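Local coordinates for Two-component response regulator, LuxR family (Aurantimonas sp., PDB 3CZ5), which is a response regulator of two-component signalling that probably binds DNA to regulate transcription, represented in this crystal by its receiver domain, at residues K96-G101 / G125-S130; A38-A43 / P62-I67. All coordinates share one frame; numbering follows the deposited sequence.

In the fold
Both contacts belong to the CheY-like receiver domain, their centres about 18 Å apart. Contact 2 (38-43 with 62-67) brings together the start of helix 40-48 and the loop leading into helix 66-76. That loop follows Asp58, the predicted phosphorylation site, unmodified here, by only a few residues. Contact 1 (96-101 with 125-130) lies further across the sheet, toward its other edge, between helix 91-99 and edge strand 128-129. Along the chain, contact 2 is complete before contact 1 begins. Ile67 connects them: it packs on Lys96 and Ala97 of helix 91-99 and on Ala100, with Ile67 CG1 4.0 Å from Ala100 CB, while Phe98 of that helix meets strand 128-129.

Contact 1: residues K96-G101 / G125-S130; sequences KAFEAG and GRRAMS
Phe98 of helix 91-99 turns its ring toward Arg127, Ala128 and Met129, joining the helix to the short parallel strand 128-129 that extends the receiver-domain sheet beyond strand 104-107. With CG anti to its own carbonyl carbon (chi1 -72°), the ring leaves the helix and reaches the strand with CE1 and CZ. Arg127 meets it through the aliphatic part of its chain: CD approaches Phe98 CE1 obliquely at 3.4 Å, and CG lies beside the same ring atom. These two methylenes do the touching; beyond the bend at chi3 the guanidinium stands 89° to the ring plane. Ala128 contributes its backbone, its O lying in the ring plane at the edge, 3.9 Å from Phe98 CZ. Its methyl points the other way, to Ala118 and Ile122 of helix 114-122, while its backbone bonds to Ser103 and Tyr105 hold the strand in the sheet. Phe98 also touches the side chain of Tyr105. At the same edge as the carbonyl, Met129 CG comes within 4.2 Å of Phe98 CZ, near the ring plane. Its SD completes an oblique Met-aromatic contact, 5.4 Å from the centroid of the Phe98 ring.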
loop_
_atom_site.group_PDB
_atom_site.type_symbol
_atom_site.label_atom_id
_atom_site.label_comp_id
_atom_site.label_asym_id
_atom_site.label_seq_id
_atom_site.Cartn_x
_atom_site.Cartn_y
_atom_site.Cartn_z
ATOM N N LYS A 96 -0.393 -4.049 -12.831
ATOM C CA LYS A 96 0.781 -3.222 -12.938
ATOM C C LYS A 96 1.498 -3.197 -11.583
ATOM O O LYS A 96 2.714 -3.514 -11.493
ATOM C CB LYS A 96 0.329 -1.809 -13.273
ATOM C CG LYS A 96 1.139 -1.147 -14.346
ATOM C CD LYS A 96 0.228 -0.329 -15.288
ATOM C CE LYS A 96 0.552 -0.539 -16.795
ATOM N NZ LYS A 96 -0.543 0.050 -17.619
ATOM N N ALA A 97 0.720 -2.820 -10.550
ATOM C CA ALA A 97 1.223 -2.473 -9.261
ATOM C C ALA A 97 1.914 -3.702 -8.942
ATOM O O ALA A 97 3.076 -3.657 -8.526
ATOM C CB ALA A 97 0.125 -2.254 -8.289
ATOM N N PHE A 98 1.246 -4.838 -9.156
ATOM C CA PHE A 98 1.919 -6.116 -8.811
ATOM C C PHE A 98 3.195 -6.350 -9.599
ATOM O O PHE A 98 4.196 -6.747 -9.031
ATOM C CB PHE A 98 1.033 -7.355 -8.849
ATOM C CG PHE A 98 0.057 -7.419 -7.707
ATOM C CD1 PHE A 98 0.499 -7.574 -6.382
ATOM C CD2 PHE A 98 -1.341 -7.304 -7.932
ATOM C CE1 PHE A 98 -0.461 -7.626 -5.292
ATOM C CE2 PHE A 98 -2.265 -7.356 -6.870
ATOM C CZ PHE A 98 -1.832 -7.501 -5.583
ATOM N N GLU A 99 3.180 -6.061 -10.891
ATOM C CA GLU A 99 4.268 -6.460 -11.754
ATOM C C GLU A 99 5.400 -5.557 -11.267
ATOM O O GLU A 99 6.562 -5.961 -11.269
ATOM C CB GLU A 99 3.836 -6.381 -13.258
ATOM C CG GLU A 99 4.885 -6.115 -14.308
ATOM C CD GLU A 99 4.267 -5.518 -15.600
ATOM O OE1 GLU A 99 3.076 -5.078 -15.555
ATOM O OE2 GLU A 99 4.961 -5.487 -16.666
ATOM N N ALA A 100 5.038 -4.400 -10.710
ATOM C CA ALA A 100 6.046 -3.506 -10.161
ATOM C C ALA A 100 6.639 -3.917 -8.829
ATOM O O ALA A 100 7.576 -3.281 -8.384
ATOM C CB ALA A 100 5.525 -2.108 -10.017
ATOM N N GLY A 101 6.112 -4.912 -8.141
ATOM C CA GLY A 101 6.653 -5.202 -6.789
ATOM C C GLY A 101 5.750 -4.996 -5.573
ATOM O O GLY A 101 6.105 -5.387 -4.467
ATOM N N GLY A 125 3.442 -12.496 5.142
ATOM C CA GLY A 125 4.182 -12.961 4.001
ATOM C C GLY A 125 3.301 -13.276 2.814
ATOM O O GLY A 125 3.807 -13.834 1.857
ATOM N N ARG A 126 1.998 -12.931 2.845
ATOM C CA ARG A 126 1.135 -13.186 1.684
ATOM C C ARG A 126 0.820 -11.917 0.915
ATOM O O ARG A 126 1.151 -10.792 1.331
ATOM C CB ARG A 126 -0.153 -13.895 2.076
ATOM C CG ARG A 126 0.068 -14.929 3.200
ATOM C CD ARG A 126 -1.188 -15.645 3.635
ATOM N NE ARG A 126 -2.304 -14.769 4.003
ATOM C CZ ARG A 126 -2.716 -14.552 5.265
ATOM N NH1 ARG A 126 -2.085 -15.154 6.283
ATOM N NH2 ARG A 126 -3.761 -13.748 5.521
ATOM N N ARG A 127 0.185 -12.108 -0.231
ATOM C CA ARG A 127 -0.160 -11.006 -1.114
ATOM C C ARG A 127 -1.601 -10.528 -0.865
ATOM O O ARG A 127 -2.528 -11.336 -0.821
ATOM C CB ARG A 127 0.021 -11.506 -2.536
ATOM C CG ARG A 127 0.397 -10.472 -3.547
ATOM C CD ARG A 127 0.129 -10.966 -4.933
ATOM N NE ARG A 127 0.776 -12.249 -5.166
ATOM C CZ ARG A 127 2.084 -12.388 -5.360
ATOM N NH1 ARG A 127 2.872 -11.309 -5.338
ATOM N NH2 ARG A 127 2.594 -13.605 -5.583
ATOM N N ALA A 128 -1.809 -9.232 -0.681
ATOM C CA ALA A 128 -3.109 -8.788 -0.205
ATOM C C ALA A 128 -3.875 -8.061 -1.295
ATOM O O ALA A 128 -3.326 -7.209 -2.019
ATOM C CB ALA A 128 -2.996 -7.957 1.042
ATOM N N MET A 129 -5.158 -8.430 -1.381
ATOM C CA MET A 129 -6.114 -8.013 -2.418
ATOM C C MET A 129 -7.483 -7.849 -1.768
ATOM O O MET A 129 -8.095 -8.816 -1.346
ATOM C CB MET A 129 -6.228 -9.108 -3.498
ATOM C CG MET A 129 -5.749 -8.677 -4.860
ATOM S SD MET A 129 -5.640 -10.004 -6.046
ATOM C CE MET A 129 -4.710 -11.120 -5.055
ATOM N N SER A 130 -8.029 -6.657 -1.682
ATOM C CA SER A 130 -9.421 -6.681 -1.342
ATOM C C SER A 130 -10.295 -7.517 -2.384
ATOM O O SER A 130 -9.889 -7.785 -3.546
ATOM C CB SER A 130 -9.937 -5.267 -1.096
ATOM O OG SER A 130 -9.682 -4.479 -2.207
#

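Contact 2: residues A38-A43 / P62-I67; sequences ADAGEA and PGPGGI
Ala40 and Pro64 form the apolar part of this contact, the methyl CB of Ala40 lying 4.1 Å from Pro64 CB and close to the proline carbonyl. Beside it, Asp39 rests its CB 3.5 Å from Pro62 O, and the ring of Pro62 turns its CD and CG edge to Ala38 O. No direct hydrogen bond crosses between the segments. A water bridges them instead: it accepts from Ala40 N at 3.1 Å and donates to both Pro62 O and Pro64 O. In this receiver domain the arrangement joins the beginning of helix 40-48 to the loop before helix 66-76, where Pro62 also touches Asp13. The firmly held part is the helix start. Asp39, its N-cap, holds CG between its backbone N and carbonyl carbon (chi1 52°), which turns the carboxylate back over the first turn. There OD1 accepts from Glu42 N at 2.8 Å, the N-H almost in line with the C-O bond. Glu42 OE1 in turn receives Ala38 N at 2.7 Å, the amide approaching well out of the carboxylate plane. The looser, solvent side is the exposed loop of Pro62 and Pro64, which meets segment 38-43 through van der Waals contacts and the water.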
loop_
_atom_site.group_PDB
_atom_site.type_symbol
_atom_site.label_atom_id
_atom_site.label_comp_id
_atom_site.label_asym_id
_atom_site.label_seq_id
_atom_site.Cartn_x
_atom_site.Cartn_y
_atom_site.Cartn_z
ATOM N N ALA A 38 4.114 12.699 1.694
ATOM C CA ALA A 38 3.037 13.318 0.912
ATOM C C ALA A 38 3.214 13.164 -0.556
ATOM O O ALA A 38 2.362 13.660 -1.262
ATOM C CB ALA A 38 3.000 14.775 1.204
ATOM N N ASP A 39 4.354 12.630 -1.019
ATOM C CA ASP A 39 4.584 12.284 -2.426
ATOM C C ASP A 39 5.690 11.275 -2.528
ATOM O O ASP A 39 6.280 10.884 -1.529
ATOM C CB ASP A 39 5.068 13.492 -3.172
ATOM C CG ASP A 39 6.259 14.145 -2.471
ATOM O OD1 ASP A 39 7.284 13.467 -2.192
ATOM O OD2 ASP A 39 6.175 15.360 -2.227
ATOM N N ALA A 40 6.033 10.914 -3.759
ATOM C CA ALA A 40 6.973 9.827 -3.982
ATOM C C ALA A 40 8.357 10.153 -3.485
ATOM O O ALA A 40 9.059 9.268 -2.958
ATOM C CB ALA A 40 7.026 9.469 -5.448
ATOM N N GLY A 41 8.781 11.401 -3.706
ATOM C CA GLY A 41 10.149 11.763 -3.394
ATOM C C GLY A 41 10.424 11.533 -1.920
ATOM O O GLY A 41 11.368 10.783 -1.543
ATOM N N GLU A 42 9.585 12.203 -1.101
ATOM C CA GLU A 42 9.638 12.201 0.344
ATOM C C GLU A 42 9.512 10.734 0.778
ATOM O O GLU A 42 10.052 10.293 1.778
ATOM C CB GLU A 42 8.516 13.092 0.855
ATOM C CG GLU A 42 8.493 13.503 2.354
ATOM C CD GLU A 42 7.119 14.229 2.802
ATOM O OE1 GLU A 42 6.185 14.369 1.925
ATOM O OE2 GLU A 42 6.977 14.619 4.025
ATOM N N ALA A 43 8.883 9.931 -0.031
ATOM C CA ALA A 43 8.716 8.540 0.365
ATOM C C ALA A 43 10.032 7.751 0.304
ATOM O O ALA A 43 10.481 7.165 1.273
ATOM C CB ALA A 43 7.640 7.893 -0.475
ATOM N N PRO A 62 0.820 13.532 -5.971
ATOM C CA PRO A 62 1.264 14.719 -6.699
ATOM C C PRO A 62 2.715 14.379 -7.138
ATOM O O PRO A 62 3.618 14.160 -6.266
ATOM C CB PRO A 62 1.142 15.852 -5.681
ATOM C CG PRO A 62 1.316 15.170 -4.345
ATOM C CD PRO A 62 0.952 13.665 -4.512
ATOM N N GLY A 63 2.922 14.292 -8.458
ATOM C CA GLY A 63 4.168 13.779 -9.022
ATOM C C GLY A 63 3.937 12.365 -9.513
ATOM O O GLY A 63 2.832 11.978 -9.885
ATOM N N PRO A 64 4.964 11.546 -9.472
ATOM C CA PRO A 64 4.866 10.118 -9.736
ATOM C C PRO A 64 3.962 9.424 -8.719
ATOM O O PRO A 64 3.868 9.847 -7.522
ATOM C CB PRO A 64 6.296 9.625 -9.482
ATOM C CG PRO A 64 7.161 10.813 -9.644
ATOM C CD PRO A 64 6.332 11.966 -9.127
ATOM N N GLY A 65 3.336 8.327 -9.117
ATOM C CA GLY A 65 2.404 7.755 -8.152
ATOM C C GLY A 65 2.956 6.521 -7.533
ATOM O O GLY A 65 4.148 6.324 -7.568
ATOM N N GLY A 66 2.101 5.657 -7.012
ATOM C CA GLY A 66 2.583 4.632 -6.135
ATOM C C GLY A 66 3.304 3.592 -6.923
ATOM O O GLY A 66 4.163 2.934 -6.407
ATOM N N ILE A 67 2.952 3.447 -8.183
ATOM C CA ILE A 67 3.530 2.384 -8.990
ATOM C C ILE A 67 5.002 2.764 -9.320
ATOM O O ILE A 67 5.911 1.930 -9.172
ATOM C CB ILE A 67 2.642 2.095 -10.242
ATOM C CG1 ILE A 67 2.653 0.634 -10.648
ATOM C CG2 ILE A 67 3.014 2.951 -11.372
ATOM C CD1 ILE A 67 1.245 -0.045 -10.379
HETATM O O HOH W 1 4.821 11.968 -6.375
#